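Local coordinates for nucleoprotein (Rift valley fever virus, PDB 3OV9) that encapsidates the viral genomic RNA, protecting it from nucleases, and assembles into ring-shaped hexamers to form the nucleocapsid template for transcription and replication, at residues 65-68 with 69-72; 80-83 with 84-88; 96-99 with 100-103; 120-123 with 124-127. All coordinates share one frame; numbering follows the deposited sequence.

Interaction 1 of 4, residues 65-68 with 69-72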
loop_
_atom_site.group_PDB
_atom_site.type_symbol
_atom_site.label_atom_id
_atom_site.label_comp_id
_atom_site.label_asym_id
_atom_site.label_seq_id
_atom_site.Cartn_x
_atom_site.Cartn_y
_atom_site.Cartn_z
ATOM N N GLY A 65 -5.670 -17.837 26.416
ATOM C CA GLY A 65 -4.509 -17.642 25.553
ATOM C C GLY A 65 -3.213 -17.351 26.287
ATOM O O GLY A 65 -3.050 -17.705 27.457
ATOM N N ASN A 66 -2.296 -16.685 25.589
ATOM C CA ASN A 66 -0.924 -16.515 26.061
ATOM C C ASN A 66 -0.549 -15.060 26.363
ATOM O O ASN A 66 0.634 -14.728 26.479
ATOM C CB ASN A 66 0.048 -17.120 25.035
ATOM C CG ASN A 66 1.418 -17.432 25.626
ATOM O OD1 ASN A 66 1.536 -17.828 26.785
ATOM N ND2 ASN A 66 2.461 -17.262 24.818
ATOM N N LYS A 67 -1.557 -14.199 26.501
ATOM C CA LYS A 67 -1.326 -12.782 26.789
ATOM C C LYS A 67 -2.002 -12.348 28.097
ATOM O O LYS A 67 -3.118 -11.824 28.075
ATOM C CB LYS A 67 -1.784 -11.902 25.617
ATOM C CG LYS A 67 -1.024 -12.140 24.323
ATOM C CD LYS A 67 -1.429 -11.132 23.260
ATOM C CE LYS A 67 -0.559 -11.242 22.016
ATOM N NZ LYS A 67 -0.919 -12.414 21.169
ATOM N N PRO A 68 -1.320 -12.561 29.242
ATOM C CA PRO A 68 -1.906 -12.313 30.565
ATOM C C PRO A 68 -2.374 -10.873 30.806
ATOM O O PRO A 68 -3.392 -10.668 31.468
ATOM C CB PRO A 68 -0.770 -12.676 31.524
ATOM C CG PRO A 68 0.072 -13.628 30.762
ATOM C CD PRO A 68 0.038 -13.124 29.357
ATOM N N ARG A 69 -1.646 -9.892 30.278
ATOM C CA ARG A 69 -2.040 -8.490 30.441
ATOM C C ARG A 69 -3.281 -8.147 29.619
ATOM O O ARG A 69 -4.133 -7.371 30.070
ATOM C CB ARG A 69 -0.879 -7.543 30.111
ATOM C CG ARG A 69 0.200 -7.469 31.190
ATOM C CD ARG A 69 -0.301 -6.804 32.473
ATOM N NE ARG A 69 0.658 -6.956 33.566
ATOM C CZ ARG A 69 0.417 -6.654 34.839
ATOM N NH1 ARG A 69 -0.762 -6.173 35.210
ATOM N NH2 ARG A 69 1.364 -6.836 35.748
ATOM N N ARG A 70 -3.383 -8.739 28.430
ATOM C CA ARG A 70 -4.516 -8.520 27.528
ATOM C C ARG A 70 -5.806 -9.144 28.067
ATOM O O ARG A 70 -6.858 -8.502 28.058
ATOM C CB ARG A 70 -4.208 -9.055 26.122
ATOM C CG ARG A 70 -5.330 -8.835 25.104
ATOM C CD ARG A 70 -5.138 -9.674 23.848
ATOM N NE ARG A 70 -4.437 -8.952 22.788
ATOM C CZ ARG A 70 -4.106 -9.476 21.609
ATOM N NH1 ARG A 70 -4.400 -10.740 21.325
ATOM N NH2 ARG A 70 -3.471 -8.735 20.710
ATOM N N MET A 71 -5.720 -10.388 28.539
ATOM C CA MET A 71 -6.897 -11.103 29.047
ATOM C C MET A 71 -7.498 -10.435 30.287
ATOM O O MET A 71 -8.711 -10.496 30.502
ATOM C CB MET A 71 -6.587 -12.589 29.309
ATOM C CG MET A 71 -5.597 -12.861 30.440
ATOM S SD MET A 71 -5.195 -14.614 30.654
ATOM C CE MET A 71 -4.336 -14.963 29.122
ATOM N N MET A 72 -6.644 -9.781 31.076
ATOM C CA MET A 72 -7.058 -9.061 32.283
ATOM C C MET A 72 -8.002 -7.896 31.992
ATOM O O MET A 72 -8.779 -7.493 32.860
ATOM C CB MET A 72 -5.835 -8.540 33.039
ATOM C CG MET A 72 -5.217 -9.538 34.004
ATOM S SD MET A 72 -3.618 -8.981 34.635
ATOM C CE MET A 72 -4.090 -7.633 35.714
#
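Lys-67 and Arg-70 run side by side and point the same way at the N-terminal start of the short helix 68-71, where Lys-67 holds the N-cap position. The lysine CD lies over one face of the Arg-70 guanidinium, 3.6 Å from CZ and above the centre of the group, so methylene rather than ammonium meets the flat face. The lysine turns aside at chi4 (76°), yet NZ stays 3.9 Å from Arg-70 NH1. Two like charges so close would probably raise the local positive potential, consistent with the RNA-binding role inferred for Lys-67 from related proteins. Behind this pair the backbone closes the first turn: Met-71 N donates to Lys-67 O at 3.0 Å, with an N-H...O angle of 166°. The next bond, Met-72 N to Pro-68 O at 3.4 Å, is weak. Met-71 sets CG between its backbone N and carbonyl carbon (chi1 67°) and bends again at chi3, which folds the thioether back toward Gly-65. Its CG packs 3.3 Å from Pro-68 O, while the terminal CE rests 3.5 Å from Gly-65 O.

Farther out, Pro-68 is buried against Ile-87 of helix 77-90 and Leu-104 of helix 104-110. The whole turn except Met-72 belongs to the region essential for oligomerization. The loop before it is tied to helix 104-110 by one side-chain bond, in which Asn-66 OD1 accepts from the backbone N of Ser-105.

Interaction 2 of 4, residues 80-83 with 84-88; sequences KATV and EALIN
Val-83 and Ile-87, one turn apart on helix 77-90, meet where the CG1 methyl of Val-83 lies 4.0 Å from the terminal CD1 of Ile-87. The two side chains cross at a slant. Val-83 sends CG1 anti to its own N (chi1 179°), toward the next turn, and Ile-87 brings CD1 back to it. Leu-86 CG packs 3.4 Å from the carbonyl O of Thr-82. These apolar groups are buried: Val-83 reaches Leu-60 and Leu-86 reaches Met-57, both on helix 50-63, while Ile-87 touches Pro-68 and Met-72.

The backbone bonds are those of a regular alpha-helix, i to i+4. Glu-84 N donates to Lys-80 O at 2.8 Å and Ile-87 N to Val-83 O at 2.9 Å, with Ala-85 to Ala-81 and Leu-86 to Thr-82 between them.

The polar side chains work outward. Glu-84 OE1 forms a salt bridge with Arg-69 NH1 on helix 68-71. Thr-82 OG1 is in hydrogen-bonding contact with both Glu-78 O and Glu-27 OE1 of the second subunit, two oxygens that would have to share its one proton. The faces of the helix therefore differ in chemistry: Val-83 and Leu-86 turn to helix 50-63, Ile-87 and Glu-84 to helix 68-71 and Met-72, and Thr-82 and Val-83 also meet Phe-28 of the second subunit, so that apolar and polar contacts together join the helix to its neighbour in the hexamer.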
loop_
_atom_site.group_PDB
_atom_site.type_symbol
_atom_site.label_atom_id
_atom_site.label_comp_id
_atom_site.label_asym_id
_atom_site.label_seq_id
_atom_site.Cartn_x
_atom_site.Cartn_y
_atom_site.Cartn_z
ATOM N N LYS A 80 -9.253 -11.201 37.497
ATOM C CA LYS A 80 -8.173 -10.247 37.257
ATOM C C LYS A 80 -7.150 -10.250 38.392
ATOM O O LYS A 80 -5.944 -10.211 38.141
ATOM C CB LYS A 80 -8.728 -8.835 37.069
ATOM C CG LYS A 80 -7.682 -7.831 36.612
ATOM C CD LYS A 80 -7.923 -6.446 37.198
ATOM C CE LYS A 80 -9.219 -5.840 36.701
ATOM N NZ LYS A 80 -9.175 -5.560 35.238
ATOM N N ALA A 81 -7.635 -10.305 39.634
ATOM C CA ALA A 81 -6.773 -10.313 40.820
ATOM C C ALA A 81 -5.926 -11.582 40.909
ATOM O O ALA A 81 -4.763 -11.534 41.327
ATOM C CB ALA A 81 -7.602 -10.138 42.084
ATOM N N THR A 82 -6.514 -12.709 40.512
ATOM C CA THR A 82 -5.807 -13.988 40.496
ATOM C C THR A 82 -4.680 -13.954 39.467
ATOM O O THR A 82 -3.553 -14.363 39.761
ATOM C CB THR A 82 -6.774 -15.170 40.225
ATOM O OG1 THR A 82 -7.729 -15.256 41.290
ATOM C CG2 THR A 82 -6.019 -16.496 40.134
ATOM N N VAL A 83 -4.983 -13.439 38.276
ATOM C CA VAL A 83 -4.005 -13.366 37.189
ATOM C C VAL A 83 -2.896 -12.365 37.522
ATOM O O VAL A 83 -1.716 -12.652 37.308
ATOM C CB VAL A 83 -4.677 -13.046 35.831
ATOM C CG1 VAL A 83 -3.637 -12.940 34.718
ATOM C CG2 VAL A 83 -5.696 -14.122 35.490
ATOM N N GLU A 84 -3.280 -11.207 38.065
ATOM C CA GLU A 84 -2.320 -10.196 38.519
ATOM C C GLU A 84 -1.302 -10.797 39.490
ATOM O O GLU A 84 -0.096 -10.575 39.349
ATOM C CB GLU A 84 -3.048 -9.002 39.159
ATOM C CG GLU A 84 -2.148 -7.978 39.883
ATOM C CD GLU A 84 -1.366 -7.060 38.947
ATOM O OE1 GLU A 84 -1.500 -7.173 37.711
ATOM O OE2 GLU A 84 -0.605 -6.211 39.461
ATOM N N ALA A 85 -1.795 -11.562 40.462
ATOM C CA ALA A 85 -0.941 -12.224 41.445
ATOM C C ALA A 85 -0.030 -13.265 40.795
ATOM O O ALA A 85 1.139 -13.388 41.170
ATOM C CB ALA A 85 -1.782 -12.854 42.543
ATOM N N LEU A 86 -0.563 -13.999 39.819
ATOM C CA LEU A 86 0.220 -14.999 39.082
ATOM C C LEU A 86 1.349 -14.365 38.271
ATOM O O LEU A 86 2.453 -14.910 38.208
ATOM C CB LEU A 86 -0.677 -15.844 38.169
ATOM C CG LEU A 86 -1.581 -16.906 38.803
ATOM C CD1 LEU A 86 -2.506 -17.501 37.748
ATOM C CD2 LEU A 86 -0.783 -18.009 39.503
ATOM N N ILE A 87 1.069 -13.216 37.659
ATOM C CA ILE A 87 2.077 -12.483 36.893
ATOM C C ILE A 87 3.228 -12.040 37.794
ATOM O O ILE A 87 4.395 -12.233 37.450
ATOM C CB ILE A 87 1.478 -11.259 36.155
ATOM C CG1 ILE A 87 0.510 -11.713 35.060
ATOM C CG2 ILE A 87 2.592 -10.382 35.553
ATOM C CD1 ILE A 87 -0.397 -10.608 34.541
ATOM N N ASN A 88 2.894 -11.456 38.944
ATOM C CA ASN A 88 3.903 -10.946 39.876
ATOM C C ASN A 88 4.747 -12.047 40.510
ATOM O O ASN A 88 5.950 -11.869 40.720
ATOM C CB ASN A 88 3.256 -10.092 40.972
ATOM C CG ASN A 88 2.598 -8.832 40.430
ATOM O OD1 ASN A 88 1.612 -8.350 40.992
ATOM N ND2 ASN A 88 3.138 -8.291 39.342
#

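Interaction 3 of 4, residues 96-99 with 100-103; sequences NPSR and DELT
Pro-97, just before a type I beta turn from Ser-98 to Glu-101, packs on the turn's last residue, in the loop between helices 77-90 and 104-110. The proline ring crosses the start of the glutamate chain at a slant, with CG 3.6 Å from Glu-101 CB. The adjacent ring carbon, Pro-97 CD, lies 3.5 Å from Thr-103 CG2. That methyl is anti to the threonine's carbonyl carbon, while OG1, between N and carbonyl carbon (chi1 68°), caps the backbone N of Arg-106 at the start of helix 104-110. The proline thus bears on both the turn and the helix cap. Glu-101 closes the turn through its N, which donates to Ser-98 O at 3.1 Å; the donor stands well above the carbonyl plane. At the exposed corner Asp-100 CB lies 4.1 Å from Ser-98 OG, and the same hydroxyl oxygen is 3.6 Å from Glu-101 CG.

The carboxylates lead away to salt bridges, Glu-101 with Lys-93 and Asp-100 with Arg-37 of helix 35-46. In one of its two conformers Arg-99 donates from NH2 to the carbonyl O of Met-75 of the third subunit, so the turn takes part in the hexamer interface. The guanidinium of Arg-106, an RNA-binding residue by similarity, is bonded by the carbonyl oxygens of Pro-97, Ser-98 and Glu-101, and the loop 97-101 thereby holds it in place. One water bridges two carbonyls of the turn, donating to Arg-99 O at 2.7 Å and to Glu-101 O at 3.0 Å.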
loop_
_atom_site.group_PDB
_atom_site.type_symbol
_atom_site.label_atom_id
_atom_site.label_comp_id
_atom_site.label_asym_id
_atom_site.label_seq_id
_atom_site.Cartn_x
_atom_site.Cartn_y
_atom_site.Cartn_z
ATOM N N ASN A 96 7.272 -15.285 22.895
ATOM C CA ASN A 96 8.449 -16.145 23.011
ATOM C C ASN A 96 9.662 -15.408 23.597
ATOM O O ASN A 96 10.509 -14.894 22.852
ATOM C CB ASN A 96 8.793 -16.763 21.650
ATOM C CG ASN A 96 10.027 -17.645 21.704
ATOM O OD1 ASN A 96 9.972 -18.787 22.158
ATOM N ND2 ASN A 96 11.151 -17.114 21.233
ATOM N N PRO A 97 9.756 -15.345 24.940
ATOM C CA PRO A 97 10.922 -14.703 25.543
ATOM C C PRO A 97 12.098 -15.670 25.700
ATOM O O PRO A 97 12.094 -16.755 25.106
ATOM C CB PRO A 97 10.399 -14.261 26.909
ATOM C CG PRO A 97 9.368 -15.273 27.251
ATOM C CD PRO A 97 8.758 -15.729 25.958
ATOM N N SER A 98 13.091 -15.272 26.492
ATOM C CA SER A 98 14.260 -16.108 26.763
ATOM C C SER A 98 13.895 -17.335 27.600
ATOM O O SER A 98 12.798 -17.412 28.165
ATOM C CB SER A 98 15.352 -15.294 27.466
ATOM O OG SER A 98 15.009 -15.036 28.816
ATOM N N ARG A 99 14.837 -18.274 27.680
ATOM C CA ARG A 99 14.699 -19.530 28.420
ATOM C C ARG A 99 14.410 -19.313 29.907
ATOM O O ARG A 99 13.840 -20.170 30.581
ATOM C CB ARG A 99 16.002 -20.316 28.253
ATOM C CG ARG A 99 16.040 -21.710 28.851
ATOM C CD ARG A 99 17.411 -22.347 28.639
ATOM N NE ARG A 99 17.706 -22.563 27.221
ATOM C CZ ARG A 99 18.525 -21.808 26.494
ATOM N NH1 ARG A 99 19.157 -20.778 27.044
ATOM N NH2 ARG A 99 18.716 -22.086 25.213
ATOM N N ASP A 100 14.841 -18.160 30.417
ATOM C CA ASP A 100 14.721 -17.837 31.835
ATOM C C ASP A 100 13.400 -17.148 32.185
ATOM O O ASP A 100 13.229 -16.658 33.303
ATOM C CB ASP A 100 15.912 -16.983 32.285
ATOM C CG ASP A 100 17.243 -17.703 32.126
ATOM O OD1 ASP A 100 17.356 -18.869 32.570
ATOM O OD2 ASP A 100 18.180 -17.100 31.561
ATOM N N GLU A 101 12.475 -17.118 31.226
ATOM C CA GLU A 101 11.161 -16.507 31.432
ATOM C C GLU A 101 10.032 -17.513 31.229
ATOM O O GLU A 101 10.060 -18.317 30.291
ATOM C CB GLU A 101 10.958 -15.317 30.489
ATOM C CG GLU A 101 11.980 -14.183 30.633
ATOM C CD GLU A 101 11.681 -13.229 31.780
ATOM O OE1 GLU A 101 10.682 -13.430 32.508
ATOM O OE2 GLU A 101 12.456 -12.266 31.953
ATOM N N LEU A 102 9.040 -17.451 32.114
ATOM C CA LEU A 102 7.837 -18.271 32.002
ATOM C C LEU A 102 6.764 -17.572 31.180
ATOM O O LEU A 102 6.645 -16.342 31.206
ATOM C CB LEU A 102 7.273 -18.595 33.390
ATOM C CG LEU A 102 8.015 -19.583 34.291
ATOM C CD1 LEU A 102 7.416 -19.572 35.690
ATOM C CD2 LEU A 102 7.985 -20.988 33.707
ATOM N N THR A 103 6.000 -18.374 30.441
ATOM C CA THR A 103 4.760 -17.941 29.795
ATOM C C THR A 103 3.711 -19.008 30.084
ATOM O O THR A 103 4.052 -20.134 30.457
ATOM C CB THR A 103 4.891 -17.798 28.259
ATOM O OG1 THR A 103 5.078 -19.089 27.660
ATOM C CG2 THR A 103 6.043 -16.882 27.879
HETATM O O HOH W 1 11.325 -20.994 30.258
#

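Interaction 4 of 4, residues 120-123 with 124-127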
loop_
_atom_site.group_PDB
_atom_site.type_symbol
_atom_site.label_atom_id
_atom_site.label_comp_id
_atom_site.label_asym_id
_atom_site.label_seq_id
_atom_site.Cartn_x
_atom_site.Cartn_y
_atom_site.Cartn_z
ATOM N N VAL A 120 -10.075 -32.865 27.705
ATOM C CA VAL A 120 -11.321 -33.633 27.769
ATOM C C VAL A 120 -12.420 -32.828 28.475
ATOM O O VAL A 120 -13.570 -32.807 28.024
ATOM C CB VAL A 120 -11.104 -35.004 28.467
ATOM C CG1 VAL A 120 -12.412 -35.769 28.598
ATOM C CG2 VAL A 120 -10.077 -35.829 27.695
ATOM N N VAL A 121 -12.055 -32.154 29.560
ATOM C CA VAL A 121 -12.995 -31.314 30.308
ATOM C C VAL A 121 -13.234 -29.980 29.587
ATOM O O VAL A 121 -14.359 -29.474 29.559
ATOM C CB VAL A 121 -12.507 -31.066 31.764
ATOM C CG1 VAL A 121 -13.370 -30.018 32.480
ATOM C CG2 VAL A 121 -12.492 -32.366 32.560
ATOM N N LEU A 122 -12.177 -29.435 28.988
ATOM C CA LEU A 122 -12.189 -28.059 28.476
ATOM C C LEU A 122 -12.678 -27.884 27.035
ATOM O O LEU A 122 -12.787 -26.753 26.552
ATOM C CB LEU A 122 -10.798 -27.428 28.640
ATOM C CG LEU A 122 -10.304 -27.194 30.070
ATOM C CD1 LEU A 122 -8.807 -26.918 30.092
ATOM C CD2 LEU A 122 -11.065 -26.062 30.728
ATOM N N SER A 123 -12.979 -29.002 26.371
ATOM C CA SER A 123 -13.364 -29.064 24.952
ATOM C C SER A 123 -14.215 -27.899 24.426
ATOM O O SER A 123 -13.869 -27.280 23.419
ATOM C CB SER A 123 -14.078 -30.393 24.669
ATOM O OG SER A 123 -14.510 -30.478 23.324
ATOM N N GLU A 124 -15.314 -27.605 25.112
ATOM C CA GLU A 124 -16.275 -26.610 24.629
ATOM C C GLU A 124 -15.892 -25.154 24.926
ATOM O O GLU A 124 -16.611 -24.228 24.537
ATOM C CB GLU A 124 -17.684 -26.927 25.144
ATOM C CG GLU A 124 -18.248 -28.254 24.635
ATOM C CD GLU A 124 -18.146 -28.403 23.125
ATOM O OE1 GLU A 124 -18.704 -27.555 22.394
ATOM O OE2 GLU A 124 -17.504 -29.369 22.667
ATOM N N TRP A 125 -14.758 -24.955 25.594
ATOM C CA TRP A 125 -14.280 -23.606 25.912
ATOM C C TRP A 125 -12.941 -23.257 25.257
ATOM O O TRP A 125 -12.342 -22.219 25.557
ATOM C CB TRP A 125 -14.228 -23.388 27.426
ATOM C CG TRP A 125 -15.562 -23.573 28.082
ATOM C CD1 TRP A 125 -16.646 -22.745 27.986
ATOM C CD2 TRP A 125 -15.957 -24.656 28.930
ATOM N NE1 TRP A 125 -17.691 -23.247 28.724
ATOM C CE2 TRP A 125 -17.296 -24.419 29.314
ATOM C CE3 TRP A 125 -15.310 -25.806 29.404
ATOM C CZ2 TRP A 125 -18.001 -25.288 30.152
ATOM C CZ3 TRP A 125 -16.013 -26.669 30.238
ATOM C CH2 TRP A 125 -17.345 -26.406 30.601
ATOM N N LEU A 126 -12.484 -24.125 24.358
ATOM C CA LEU A 126 -11.277 -23.877 23.576
ATOM C C LEU A 126 -11.605 -23.009 22.356
ATOM O O LEU A 126 -12.769 -22.950 21.943
ATOM C CB LEU A 126 -10.650 -25.206 23.133
ATOM C CG LEU A 126 -10.326 -26.237 24.219
ATOM C CD1 LEU A 126 -9.927 -27.560 23.577
ATOM C CD2 LEU A 126 -9.239 -25.742 25.169
ATOM N N PRO A 127 -10.588 -22.326 21.779
ATOM C CA PRO A 127 -10.802 -21.489 20.588
ATOM C C PRO A 127 -11.476 -22.250 19.447
ATOM O O PRO A 127 -12.405 -21.730 18.822
ATOM C CB PRO A 127 -9.383 -21.070 20.200
ATOM C CG PRO A 127 -8.643 -21.068 21.484
ATOM C CD PRO A 127 -9.195 -22.233 22.256
HETATM O O HOH W 2 -16.234 -28.955 27.459
#
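Leu-122 and Leu-126 form the close-packed side of the turn that ends helix 112-122, where the chain tightens into a short 3-10 segment. The carbonyl O of Leu-122 is the focus: Trp-125 N donates to it at 2.8 Å, an i to i+3 bond, and Leu-126 CG packs 3.4 Å from the same oxygen. Leu-126 CD2 also approaches Leu-122 CB at 4.2 Å. Both leucines lie against Leu-62 of helix 50-63, and Leu-126 also meets Met-145, so this side is buried, mostly against the same chain, with Val-25 of the second subunit also on Leu-122.

Trp-125 belongs to the outer side. Its side chain swings back along the helix, CG anti to the carbonyl carbon (chi1 -59°), bringing the six-membered ring alongside the last helical turn. There CZ3 comes within 3.3 Å of Val-121 O, which meets the ring obliquely. The apolar touch with Leu-122 is looser, CD2 to CE3 at 4.5 Å. A water bridges Val-121 O and Glu-124 N, an i to i+3 pair too far apart to bond directly. Glu-124 is exposed too; Ser-123 OG donates to its OE2 at a long 3.3 Å, from above the carboxylate plane, and Gly-130 and Thr-131 add weak bonds to the pair.

Away from the leucines the polar links are thus long, weak or water-mediated. The indole, for its part, offers an apolar surface on which Val-25 of the second subunit packs, consistent with the importance for dimerization inferred for Trp-125.

How the interactions relate
All four contacts are local and follow one another in series; none nests in or crosses another. Interaction 1 closes the turn from the loop after helix 50-63 into helix 68-71. Interaction 2 lies within helix 77-90 and meets interaction 1 directly, so that helices 68-71 and 77-90 are tied together. Interaction 3 closes the turn leading into helix 104-110 and touches interaction 1 where Asn-66 packs on Thr-103. Interaction 4 ends helix 112-122 and touches none of the others, its centre about 18 Å from that of interaction 1. Interactions 2 and 4 both face the second subunit, and interaction 3 the third.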